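Local atomic coordinates of SPbeta prophage-derived uncharacterized protein YorR (Bacillus subtilis, PDB entry 3KB2), a protein that is of uncharacterised function but binds a phosphorylated guanosine diphosphate and magnesium, and may act as a dTMP kinase. Residues G8-F13 with R113-E118; S40-L45 with E82-F87; E47-L52 with R62-N67. All coordinates share one frame; numbering follows the deposited sequence.

Interactions 2 and 3 share helix 42-52: near its start the helix meets helix 82-92 at the surface, and farther along it packs against the start of helix 64-70 in the interior. The surface contact is a polar amide pair; the buried one is apolar, made of rings and aliphatic groups. Their centres lie about 8 Å apart, and Leu85 packs on Val64 and Tyr65 between them. Interaction 1 is partly buried and sits about 23 Å from the centre of interaction 3, at the nucleotide, where an ion pair joins the phosphate loop to the end of helix 105-115. Asp10 and Arg62 link interactions 1 and 3 through a weak, long ion pair.

Interaction 1: G8-F13 with R113-E118; sequences GPDCCF and RVRGDE. With G3D (guanosine-3'-monophosphate-5'-diphosphate), chain C.
Asp10 and Arg115 face each other as an ion pair, OD1 of Asp10 lying 3.6 Å from NH2 of Arg115. The carboxylate oxygen sits at the edge of the guanidinium, near its plane, but the two flat groups are turned 45° apart, and the pair is loose rather than a two-pronged fork. Arg115 leaves the last turn of helix 105-115 with a chain bent at chi2 and chi3, bringing the guanidinium beside Asp10 and Cys11. A long salt bridge from NH1 of Arg115 to OD2 of the poorly ordered Asp117 extends the network. The side chain of Asp10 lies about 6 Å from the bound magnesium ion.

Van der Waals contact is supplied by Cys11, whose SG approaches the guanidinium obliquely, 3.7 Å from NH2 of Arg115.

Hydrogen bonds to the ligand come from the backbone. Cys11 N donates to O1B of the nucleotide at 2.8 Å, and Cys12 N reaches O2B at 3.2 Å, so consecutive amides hold two oxygens of the beta phosphate. Lys14 N and Ser15 N continue the grip.

On the base side, one face of the Phe13 ring covers the guanine, with C5 of the ligand 3.5 Å above the ring plane and offset toward its rim. The loop between strand 3-7 and helix 14-25, with Lys14, Ser15 and Thr16 following it, is that of a Walker A-type P-loop, in which Phe13 takes the place before the lysine that is usually glycine.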
loop_
_atom_site.group_PDB
_atom_site.type_symbol
_atom_site.label_atom_id
_atom_site.label_comp_id
_atom_site.label_asym_id
_atom_site.label_seq_id
_atom_site.Cartn_x
_atom_site.Cartn_y
_atom_site.Cartn_z
ATOM N N GLY A 8 -10.910 -7.438 9.070
ATOM C CA GLY A 8 -10.107 -8.465 8.444
ATOM C C GLY A 8 -9.277 -7.893 7.316
ATOM O O GLY A 8 -9.539 -6.781 6.838
ATOM N N PRO A 9 -8.252 -8.639 6.874
ATOM C CA PRO A 9 -7.364 -8.219 5.789
ATOM C C PRO A 9 -8.116 -8.090 4.468
ATOM O O PRO A 9 -9.269 -8.513 4.353
ATOM C CB PRO A 9 -6.332 -9.339 5.744
ATOM C CG PRO A 9 -7.151 -10.546 6.141
ATOM C CD PRO A 9 -7.899 -9.996 7.333
ATOM N N ASP A 10 -7.446 -7.518 3.472
ATOM C CA ASP A 10 -8.018 -7.320 2.143
ATOM C C ASP A 10 -8.430 -8.603 1.437
ATOM O O ASP A 10 -7.906 -9.687 1.708
ATOM C CB ASP A 10 -7.021 -6.605 1.242
ATOM C CG ASP A 10 -6.839 -5.156 1.607
ATOM O OD1 ASP A 10 -6.103 -4.465 0.867
ATOM O OD2 ASP A 10 -7.420 -4.714 2.622
ATOM N N CYS A 11 -9.364 -8.457 0.509
ATOM C CA CYS A 11 -9.838 -9.580 -0.279
ATOM C C CYS A 11 -10.432 -10.717 0.536
ATOM O O CYS A 11 -10.219 -11.893 0.229
ATOM C CB CYS A 11 -8.692 -10.097 -1.148
ATOM S SG CYS A 11 -8.109 -8.859 -2.326
ATOM N N CYS A 12 -11.177 -10.372 1.578
ATOM C CA CYS A 12 -11.798 -11.392 2.400
ATOM C C CYS A 12 -13.312 -11.238 2.403
ATOM O O CYS A 12 -13.975 -11.558 3.385
ATOM C CB CYS A 12 -11.237 -11.355 3.825
ATOM S SG CYS A 12 -9.525 -11.966 3.951
ATOM N N PHE A 13 -13.841 -10.741 1.290
ATOM C CA PHE A 13 -15.271 -10.573 1.101
ATOM C C PHE A 13 -15.954 -9.533 1.988
ATOM O O PHE A 13 -17.180 -9.451 2.005
ATOM C CB PHE A 13 -15.982 -11.931 1.280
ATOM C CG PHE A 13 -15.366 -13.078 0.488
ATOM C CD1 PHE A 13 -14.548 -12.840 -0.614
ATOM C CD2 PHE A 13 -15.662 -14.405 0.813
ATOM C CE1 PHE A 13 -14.043 -13.902 -1.376
ATOM C CE2 PHE A 13 -15.158 -15.464 0.048
ATOM C CZ PHE A 13 -14.354 -15.212 -1.040
ATOM N N ARG A 113 -3.119 -11.572 -6.655
ATOM C CA ARG A 113 -2.603 -11.786 -7.994
ATOM C C ARG A 113 -3.726 -11.555 -8.991
ATOM O O ARG A 113 -3.600 -10.738 -9.895
ATOM C CB ARG A 113 -2.074 -13.209 -8.161
ATOM C CG ARG A 113 -0.768 -13.491 -7.448
ATOM C CD ARG A 113 -0.119 -14.767 -7.984
ATOM N NE ARG A 113 -0.832 -15.992 -7.623
ATOM C CZ ARG A 113 -0.762 -16.594 -6.435
ATOM N NH1 ARG A 113 -0.007 -16.089 -5.463
ATOM N NH2 ARG A 113 -1.432 -17.727 -6.224
ATOM N N VAL A 114 -4.834 -12.266 -8.824
ATOM C CA VAL A 114 -5.944 -12.103 -9.750
ATOM C C VAL A 114 -6.491 -10.682 -9.749
ATOM O O VAL A 114 -6.905 -10.173 -10.790
ATOM C CB VAL A 114 -7.093 -13.074 -9.437
ATOM C CG1 VAL A 114 -6.592 -14.502 -9.518
ATOM C CG2 VAL A 114 -7.666 -12.783 -8.074
ATOM N N ARG A 115 -6.498 -10.041 -8.589
ATOM C CA ARG A 115 -6.995 -8.676 -8.511
ATOM C C ARG A 115 -6.116 -7.778 -9.380
ATOM O O ARG A 115 -6.571 -6.765 -9.918
ATOM C CB ARG A 115 -6.960 -8.179 -7.063
ATOM C CG ARG A 115 -7.360 -6.722 -6.914
ATOM C CD ARG A 115 -6.523 -6.023 -5.855
ATOM N NE ARG A 115 -7.204 -5.912 -4.567
ATOM C CZ ARG A 115 -6.697 -5.286 -3.510
ATOM N NH1 ARG A 115 -5.500 -4.713 -3.586
ATOM N NH2 ARG A 115 -7.389 -5.221 -2.380
ATOM N N GLY A 116 -4.852 -8.168 -9.518
ATOM C CA GLY A 116 -3.914 -7.392 -10.305
ATOM C C GLY A 116 -2.991 -6.609 -9.393
ATOM O O GLY A 116 -3.315 -5.492 -8.980
ATOM N N ASP A 117 -1.844 -7.198 -9.065
ATOM C CA ASP A 117 -0.875 -6.545 -8.192
ATOM C C ASP A 117 0.562 -6.681 -8.690
ATOM O O ASP A 117 1.289 -5.690 -8.745
ATOM C CB ASP A 117 -0.985 -7.094 -6.762
ATOM C CG ASP A 117 -2.215 -6.575 -6.023
ATOM O OD1 ASP A 117 -3.351 -6.838 -6.478
ATOM O OD2 ASP A 117 -2.042 -5.902 -4.983
ATOM N N GLU A 118 0.967 -7.898 -9.052
ATOM C CA GLU A 118 2.326 -8.154 -9.543
ATOM C C GLU A 118 3.334 -8.146 -8.389
ATOM O O GLU A 118 4.105 -9.093 -8.208
ATOM C CB GLU A 118 2.724 -7.093 -10.583
ATOM C CG GLU A 118 4.127 -7.247 -11.170
ATOM C CD GLU A 118 4.175 -8.205 -12.349
ATOM O OE1 GLU A 118 5.284 -8.444 -12.873
ATOM O OE2 GLU A 118 3.105 -8.711 -12.753
HETATM P PB G3D C . -12.635 -6.907 0.550
HETATM O O1B G3D C . -11.226 -6.354 0.325
HETATM O O2B G3D C . -12.873 -7.656 1.788
HETATM O O3B G3D C . -13.703 -5.646 0.451
HETATM P PA G3D C . -14.458 -7.764 -1.492
HETATM O O3A G3D C . -13.076 -7.768 -0.671
HETATM O O1A G3D C . -15.603 -8.044 -0.640
HETATM O O2A G3D C . -14.456 -6.477 -2.332
HETATM O "O5'" G3D C . -14.267 -9.116 -2.438
HETATM C "C5'" G3D C . -12.894 -9.160 -3.008
HETATM C "C4'" G3D C . -13.261 -10.088 -4.267
HETATM O "O4'" G3D C . -13.663 -11.430 -3.949
HETATM C "C3'" G3D C . -14.238 -9.627 -5.216
HETATM O "O3'" G3D C . -13.826 -9.808 -6.547
HETATM C "C2'" G3D C . -15.627 -10.245 -4.879
HETATM O "O2'" G3D C . -16.389 -10.395 -5.942
HETATM C "C1'" G3D C . -14.906 -11.771 -4.573
HETATM N N9 G3D C . -15.925 -12.601 -3.829
HETATM C C8 G3D C . -16.932 -12.057 -3.044
HETATM N N7 G3D C . -17.500 -13.217 -2.643
HETATM C C5 G3D C . -17.003 -14.377 -3.239
HETATM C C6 G3D C . -17.375 -15.565 -3.056
HETATM O O6 G3D C . -18.210 -16.228 -2.368
HETATM N N1 G3D C . -16.475 -16.510 -3.804
HETATM C C2 G3D C . -15.550 -15.945 -4.492
HETATM N N2 G3D C . -14.621 -16.908 -5.166
HETATM N N3 G3D C . -15.109 -14.703 -4.611
HETATM C C4 G3D C . -15.988 -13.952 -3.952
HETATM P P1 G3D C . -13.755 -8.865 -7.521
HETATM O O4P G3D C . -14.960 -8.819 -8.291
HETATM O O5P G3D C . -12.587 -9.469 -8.446
HETATM O O6P G3D C . -13.113 -7.514 -7.194
#

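Interaction 2: S40-L45 with E82-F87; sequences SGNEKL and ERQLRF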
loop_
_atom_site.group_PDB
_atom_site.type_symbol
_atom_site.label_atom_id
_atom_site.label_comp_id
_atom_site.label_asym_id
_atom_site.label_seq_id
_atom_site.Cartn_x
_atom_site.Cartn_y
_atom_site.Cartn_z
ATOM N N SER A 40 -4.748 12.643 10.109
ATOM C CA SER A 40 -5.134 13.972 10.576
ATOM C C SER A 40 -5.031 14.129 12.103
ATOM O O SER A 40 -5.466 15.140 12.672
ATOM C CB SER A 40 -6.544 14.334 10.077
ATOM O OG SER A 40 -7.545 13.489 10.610
ATOM N N GLY A 41 -4.445 13.127 12.760
ATOM C CA GLY A 41 -4.254 13.194 14.202
ATOM C C GLY A 41 -5.181 12.352 15.055
ATOM O O GLY A 41 -6.279 12.016 14.638
ATOM N N ASN A 42 -4.751 12.030 16.269
ATOM C CA ASN A 42 -5.574 11.215 17.145
ATOM C C ASN A 42 -6.934 11.830 17.545
ATOM O O ASN A 42 -7.958 11.145 17.500
ATOM C CB ASN A 42 -4.771 10.803 18.386
ATOM C CG ASN A 42 -5.579 9.935 19.332
ATOM O OD1 ASN A 42 -6.401 10.440 20.087
ATOM N ND2 ASN A 42 -5.360 8.622 19.286
ATOM N N GLU A 43 -6.951 13.105 17.929
ATOM C CA GLU A 43 -8.195 13.779 18.309
ATOM C C GLU A 43 -9.249 13.619 17.199
ATOM O O GLU A 43 -10.402 13.263 17.462
ATOM C CB GLU A 43 -7.952 15.279 18.540
ATOM C CG GLU A 43 -6.814 15.653 19.513
ATOM C CD GLU A 43 -5.422 15.159 19.086
ATOM O OE1 GLU A 43 -4.991 15.403 17.932
ATOM O OE2 GLU A 43 -4.749 14.533 19.933
ATOM N N LYS A 44 -8.856 13.912 15.962
ATOM C CA LYS A 44 -9.765 13.783 14.832
ATOM C C LYS A 44 -10.173 12.310 14.719
ATOM O O LYS A 44 -11.346 12.005 14.489
ATOM C CB LYS A 44 -9.094 14.198 13.512
ATOM C CG LYS A 44 -8.618 15.650 13.391
ATOM C CD LYS A 44 -9.759 16.639 13.260
ATOM C CE LYS A 44 -9.246 18.073 13.158
ATOM N NZ LYS A 44 -10.383 19.045 13.141
ATOM N N LEU A 45 -9.202 11.406 14.885
ATOM C CA LEU A 45 -9.435 9.960 14.773
ATOM C C LEU A 45 -10.479 9.464 15.753
ATOM O O LEU A 45 -11.475 8.856 15.365
ATOM C CB LEU A 45 -8.129 9.176 14.996
ATOM C CG LEU A 45 -8.152 7.645 14.879
ATOM C CD1 LEU A 45 -8.412 7.212 13.447
ATOM C CD2 LEU A 45 -6.815 7.094 15.348
ATOM N N GLU A 82 -5.223 2.634 24.280
ATOM C CA GLU A 82 -5.898 1.545 24.967
ATOM C C GLU A 82 -7.188 2.047 25.589
ATOM O O GLU A 82 -8.233 1.414 25.477
ATOM C CB GLU A 82 -5.009 0.978 26.076
ATOM C CG GLU A 82 -3.758 0.267 25.592
ATOM C CD GLU A 82 -2.941 -0.316 26.735
ATOM O OE1 GLU A 82 -2.385 0.473 27.542
ATOM O OE2 GLU A 82 -2.856 -1.567 26.829
ATOM N N ARG A 83 -7.103 3.195 26.243
ATOM C CA ARG A 83 -8.258 3.764 26.902
ATOM C C ARG A 83 -9.379 4.095 25.923
ATOM O O ARG A 83 -10.531 3.761 26.170
ATOM C CB ARG A 83 -7.843 5.009 27.692
ATOM C CG ARG A 83 -8.942 5.604 28.553
ATOM C CD ARG A 83 -8.515 6.939 29.148
ATOM N NE ARG A 83 -9.602 7.594 29.880
ATOM C CZ ARG A 83 -9.560 8.852 30.319
ATOM N NH1 ARG A 83 -10.599 9.361 30.966
ATOM N NH2 ARG A 83 -8.481 9.602 30.101
ATOM N N GLN A 84 -9.056 4.738 24.805
ATOM C CA GLN A 84 -10.088 5.093 23.832
ATOM C C GLN A 84 -10.749 3.834 23.263
ATOM O O GLN A 84 -11.980 3.744 23.208
ATOM C CB GLN A 84 -9.486 5.937 22.706
ATOM C CG GLN A 84 -8.766 7.168 23.224
ATOM C CD GLN A 84 -8.063 7.960 22.143
ATOM O OE1 GLN A 84 -7.340 7.404 21.313
ATOM N NE2 GLN A 84 -8.256 9.275 22.158
ATOM N N LEU A 85 -9.933 2.862 22.856
ATOM C CA LEU A 85 -10.452 1.620 22.304
ATOM C C LEU A 85 -11.410 0.986 23.301
ATOM O O LEU A 85 -12.505 0.563 22.951
ATOM C CB LEU A 85 -9.313 0.641 22.006
ATOM C CG LEU A 85 -9.763 -0.776 21.617
ATOM C CD1 LEU A 85 -10.539 -0.721 20.317
ATOM C CD2 LEU A 85 -8.551 -1.692 21.478
ATOM N N ARG A 86 -10.985 0.922 24.551
ATOM C CA ARG A 86 -11.799 0.338 25.599
ATOM C C ARG A 86 -13.097 1.137 25.756
ATOM O O ARG A 86 -14.155 0.576 26.006
ATOM C CB ARG A 86 -10.984 0.331 26.889
ATOM C CG ARG A 86 -11.655 -0.260 28.094
ATOM C CD ARG A 86 -10.645 -0.405 29.225
ATOM N NE ARG A 86 -9.999 0.863 29.565
ATOM C CZ ARG A 86 -8.684 1.073 29.517
ATOM N NH1 ARG A 86 -7.863 0.100 29.139
ATOM N NH2 ARG A 86 -8.187 2.253 29.861
ATOM N N PHE A 87 -13.016 2.448 25.590
ATOM C CA PHE A 87 -14.193 3.300 25.711
ATOM C C PHE A 87 -15.198 2.989 24.604
ATOM O O PHE A 87 -16.388 2.853 24.857
ATOM C CB PHE A 87 -13.761 4.771 25.662
ATOM C CG PHE A 87 -14.896 5.748 25.695
ATOM C CD1 PHE A 87 -15.475 6.198 24.518
ATOM C CD2 PHE A 87 -15.379 6.228 26.904
ATOM C CE1 PHE A 87 -16.523 7.116 24.541
ATOM C CE2 PHE A 87 -16.427 7.148 26.940
ATOM C CZ PHE A 87 -16.999 7.593 25.753
#
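Asn42 and Gln84 pair their amides across the gap between two helices, their side chains coming from opposite directions and ending in planes only 7° apart. The flat groups lie in nearly one plane and form a cyclic pair: each gives one N-H and takes one. Gln84 NE2 donates to Asn42 OD1 over 3.0 Å, and Asn42 ND2 returns the bond to Gln84 OE1 over 3.1 Å. Both bonds are fairly straight, with N-H...O angles of 158°, and both use a lone pair in the plane of the accepting carbonyl.

Different torsions bring the amides together. Asn42, in the first turn of helix 42-52, swings CG away from its own backbone nitrogen (chi1 -179°), pointing its short chain across the gap. Gln84 comes from the first turn of helix 82-92 and is extended beyond CG, the longer arm supplying most of the reach; the CA atoms of the two residues remain 10.1 Å apart. Gln84 also packs on Phe46, one turn along the partner helix.

Each amide has further duties. Gln84 OE1 also accepts from the backbone nitrogen of Thr81, just before helix 82-92, while Asn42 ND2 makes a weak hydrogen bond to the carbonyl of Ile79. These additional bonds tie the pair to the chain leading into helix 82-92 and help fix the rotation of both amides. Two neutral amides thus exchange two hydrogen bonds with no net charge, joining two helix beginnings at the protein surface by directional hydrogen bonding rather than by apolar packing.

Interaction 3: E47-L52 with R62-N67; sequences EHFNKL and RFVYSN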
loop_
_atom_site.group_PDB
_atom_site.type_symbol
_atom_site.label_atom_id
_atom_site.label_comp_id
_atom_site.label_asym_id
_atom_site.label_seq_id
_atom_site.Cartn_x
_atom_site.Cartn_y
_atom_site.Cartn_z
ATOM N N GLU A 47 -12.606 11.168 17.575
ATOM C CA GLU A 47 -13.878 11.855 17.385
ATOM C C GLU A 47 -14.753 11.111 16.352
ATOM O O GLU A 47 -15.941 10.853 16.584
ATOM C CB GLU A 47 -13.605 13.292 16.933
ATOM C CG GLU A 47 -14.843 14.110 16.621
ATOM C CD GLU A 47 -14.505 15.486 16.054
ATOM O OE1 GLU A 47 -13.885 15.551 14.963
ATOM O OE2 GLU A 47 -14.858 16.501 16.703
ATOM N N HIS A 48 -14.154 10.752 15.225
ATOM C CA HIS A 48 -14.874 10.042 14.180
ATOM C C HIS A 48 -15.366 8.662 14.627
ATOM O O HIS A 48 -16.505 8.277 14.343
ATOM C CB HIS A 48 -13.991 9.882 12.949
ATOM C CG HIS A 48 -14.723 9.348 11.763
ATOM N ND1 HIS A 48 -15.701 10.066 11.113
ATOM C CD2 HIS A 48 -14.676 8.138 11.154
ATOM C CE1 HIS A 48 -16.232 9.322 10.156
ATOM N NE2 HIS A 48 -15.627 8.148 10.162
ATOM N N PHE A 49 -14.506 7.916 15.320
ATOM C CA PHE A 49 -14.871 6.588 15.785
ATOM C C PHE A 49 -15.971 6.666 16.817
ATOM O O PHE A 49 -16.851 5.811 16.867
ATOM C CB PHE A 49 -13.661 5.863 16.380
ATOM C CG PHE A 49 -12.740 5.280 15.351
ATOM C CD1 PHE A 49 -13.254 4.665 14.214
ATOM C CD2 PHE A 49 -11.362 5.329 15.521
ATOM C CE1 PHE A 49 -12.415 4.106 13.261
ATOM C CE2 PHE A 49 -10.507 4.773 14.572
ATOM C CZ PHE A 49 -11.034 4.160 13.439
ATOM N N ASN A 50 -15.927 7.705 17.636
ATOM C CA ASN A 50 -16.933 7.874 18.670
ATOM C C ASN A 50 -18.298 8.155 18.061
ATOM O O ASN A 50 -19.310 7.707 18.582
ATOM C CB ASN A 50 -16.547 9.016 19.605
ATOM C CG ASN A 50 -17.044 8.792 21.006
ATOM O OD1 ASN A 50 -17.136 9.717 21.799
ATOM N ND2 ASN A 50 -17.354 7.543 21.327
ATOM N N LYS A 51 -18.323 8.912 16.967
ATOM C CA LYS A 51 -19.581 9.221 16.294
ATOM C C LYS A 51 -20.153 7.952 15.690
ATOM O O LYS A 51 -21.359 7.714 15.751
ATOM C CB LYS A 51 -19.380 10.244 15.178
ATOM C CG LYS A 51 -19.180 11.661 15.656
ATOM C CD LYS A 51 -18.724 12.538 14.515
ATOM C CE LYS A 51 -18.128 13.828 15.051
ATOM N NZ LYS A 51 -17.485 14.657 13.984
ATOM N N LEU A 52 -19.295 7.134 15.093
ATOM C CA LEU A 52 -19.788 5.900 14.517
ATOM C C LEU A 52 -20.352 5.058 15.642
ATOM O O LEU A 52 -21.363 4.404 15.470
ATOM C CB LEU A 52 -18.668 5.148 13.808
ATOM C CG LEU A 52 -18.110 5.901 12.612
ATOM C CD1 LEU A 52 -16.976 5.096 11.984
ATOM C CD2 LEU A 52 -19.236 6.157 11.605
ATOM N N ARG A 62 -14.775 -2.151 8.078
ATOM C CA ARG A 62 -13.479 -1.803 8.668
ATOM C C ARG A 62 -13.687 -0.744 9.747
ATOM O O ARG A 62 -14.316 0.288 9.503
ATOM C CB ARG A 62 -12.511 -1.302 7.601
ATOM C CG ARG A 62 -12.209 -2.352 6.555
ATOM C CD ARG A 62 -10.765 -2.284 6.128
ATOM N NE ARG A 62 -10.465 -1.002 5.512
ATOM C CZ ARG A 62 -9.296 -0.700 4.964
ATOM N NH1 ARG A 62 -8.311 -1.596 4.956
ATOM N NH2 ARG A 62 -9.111 0.498 4.423
ATOM N N PHE A 63 -13.147 -0.995 10.937
ATOM C CA PHE A 63 -13.347 -0.082 12.051
ATOM C C PHE A 63 -12.111 0.084 12.960
ATOM O O PHE A 63 -10.988 0.164 12.466
ATOM C CB PHE A 63 -14.584 -0.583 12.827
ATOM C CG PHE A 63 -15.212 0.443 13.736
ATOM C CD1 PHE A 63 -15.107 1.806 13.468
ATOM C CD2 PHE A 63 -15.924 0.037 14.861
ATOM C CE1 PHE A 63 -15.705 2.746 14.313
ATOM C CE2 PHE A 63 -16.522 0.970 15.704
ATOM C CZ PHE A 63 -16.410 2.323 15.429
ATOM N N VAL A 64 -12.328 0.148 14.277
ATOM C CA VAL A 64 -11.253 0.340 15.254
ATOM C C VAL A 64 -10.151 -0.715 15.228
ATOM O O VAL A 64 -8.999 -0.407 15.510
ATOM C CB VAL A 64 -11.798 0.429 16.722
ATOM C CG1 VAL A 64 -12.682 1.666 16.891
ATOM C CG2 VAL A 64 -12.588 -0.842 17.077
ATOM N N TYR A 65 -10.482 -1.954 14.901
ATOM C CA TYR A 65 -9.453 -2.981 14.888
ATOM C C TYR A 65 -8.504 -2.830 13.714
ATOM O O TYR A 65 -7.295 -2.962 13.888
ATOM C CB TYR A 65 -10.101 -4.361 14.949
ATOM C CG TYR A 65 -10.920 -4.498 16.213
ATOM C CD1 TYR A 65 -10.313 -4.412 17.478
ATOM C CD2 TYR A 65 -12.308 -4.613 16.155
ATOM C CE1 TYR A 65 -11.072 -4.427 18.641
ATOM C CE2 TYR A 65 -13.073 -4.629 17.307
ATOM C CZ TYR A 65 -12.459 -4.534 18.544
ATOM O OH TYR A 65 -13.253 -4.541 19.673
ATOM N N SER A 66 -9.026 -2.529 12.526
ATOM C CA SER A 66 -8.145 -2.323 11.386
ATOM C C SER A 66 -7.233 -1.134 11.696
ATOM O O SER A 66 -6.098 -1.089 11.236
ATOM C CB SER A 66 -8.944 -2.018 10.121
ATOM O OG SER A 66 -9.808 -3.079 9.795
ATOM N N ASN A 67 -7.728 -0.162 12.465
ATOM C CA ASN A 67 -6.902 0.988 12.804
ATOM C C ASN A 67 -5.664 0.534 13.563
ATOM O O ASN A 67 -4.558 0.969 13.263
ATOM C CB ASN A 67 -7.662 2.001 13.648
ATOM C CG ASN A 67 -6.772 3.120 14.132
ATOM O OD1 ASN A 67 -6.337 3.966 13.358
ATOM N ND2 ASN A 67 -6.490 3.125 15.418
#
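Phe49 reaches from helix 42-52 into Phe63, Val64 and Asn67, at the start of helix 64-70. From CB, the side chain turns so that CG stands anti to the carbonyl carbon (chi1 -79°), and the ring projects toward the second segment. CG is the first atom to meet a partner: Val64 CG1 lies 3.9 Å away. This methyl stands over one face of the Phe49 ring, 14° off the normal through its centroid, in a CH-pi contact. The same CG1 also covers the centre of one face of the Phe63 ring, so a single methyl group is shared by two aromatic faces.

Along one flank, Phe49 CD1 and CE1 run against Phe63, with CE1 3.5 Å from Phe63 CD1. The rings make a close oblique pair, centroids 5.2 Å apart and planes at 78°. CD2 lies beneath the same Val64 methyl, 4.1 Å from CG1, and on that side CE2 nears the CB of Asn67. The tip, CZ, ends 4.0 Å from Asn67 CB, touching the aliphatic root of that residue.

Phe63 is held from a second quarter. Leu52, one turn beyond Phe49 in the same helix, sets its CD1 3.5 Å from Phe63 CE1, and the Phe49 carbonyl oxygen lies at the edge of the Phe63 ring, in its plane. Ile88 of helix 82-92 packs on both Phe49 and Val64.

Ring, methyl and methylene surfaces make up this buried junction, whereas polar ties flank it: Phe63 N bonds to Glu7, and Phe63 O to Ser33. Burial of apolar surface and close packing therefore join helix 42-52 to the start of helix 64-70, with hydrogen bonds fixing the backbone that presents Phe63.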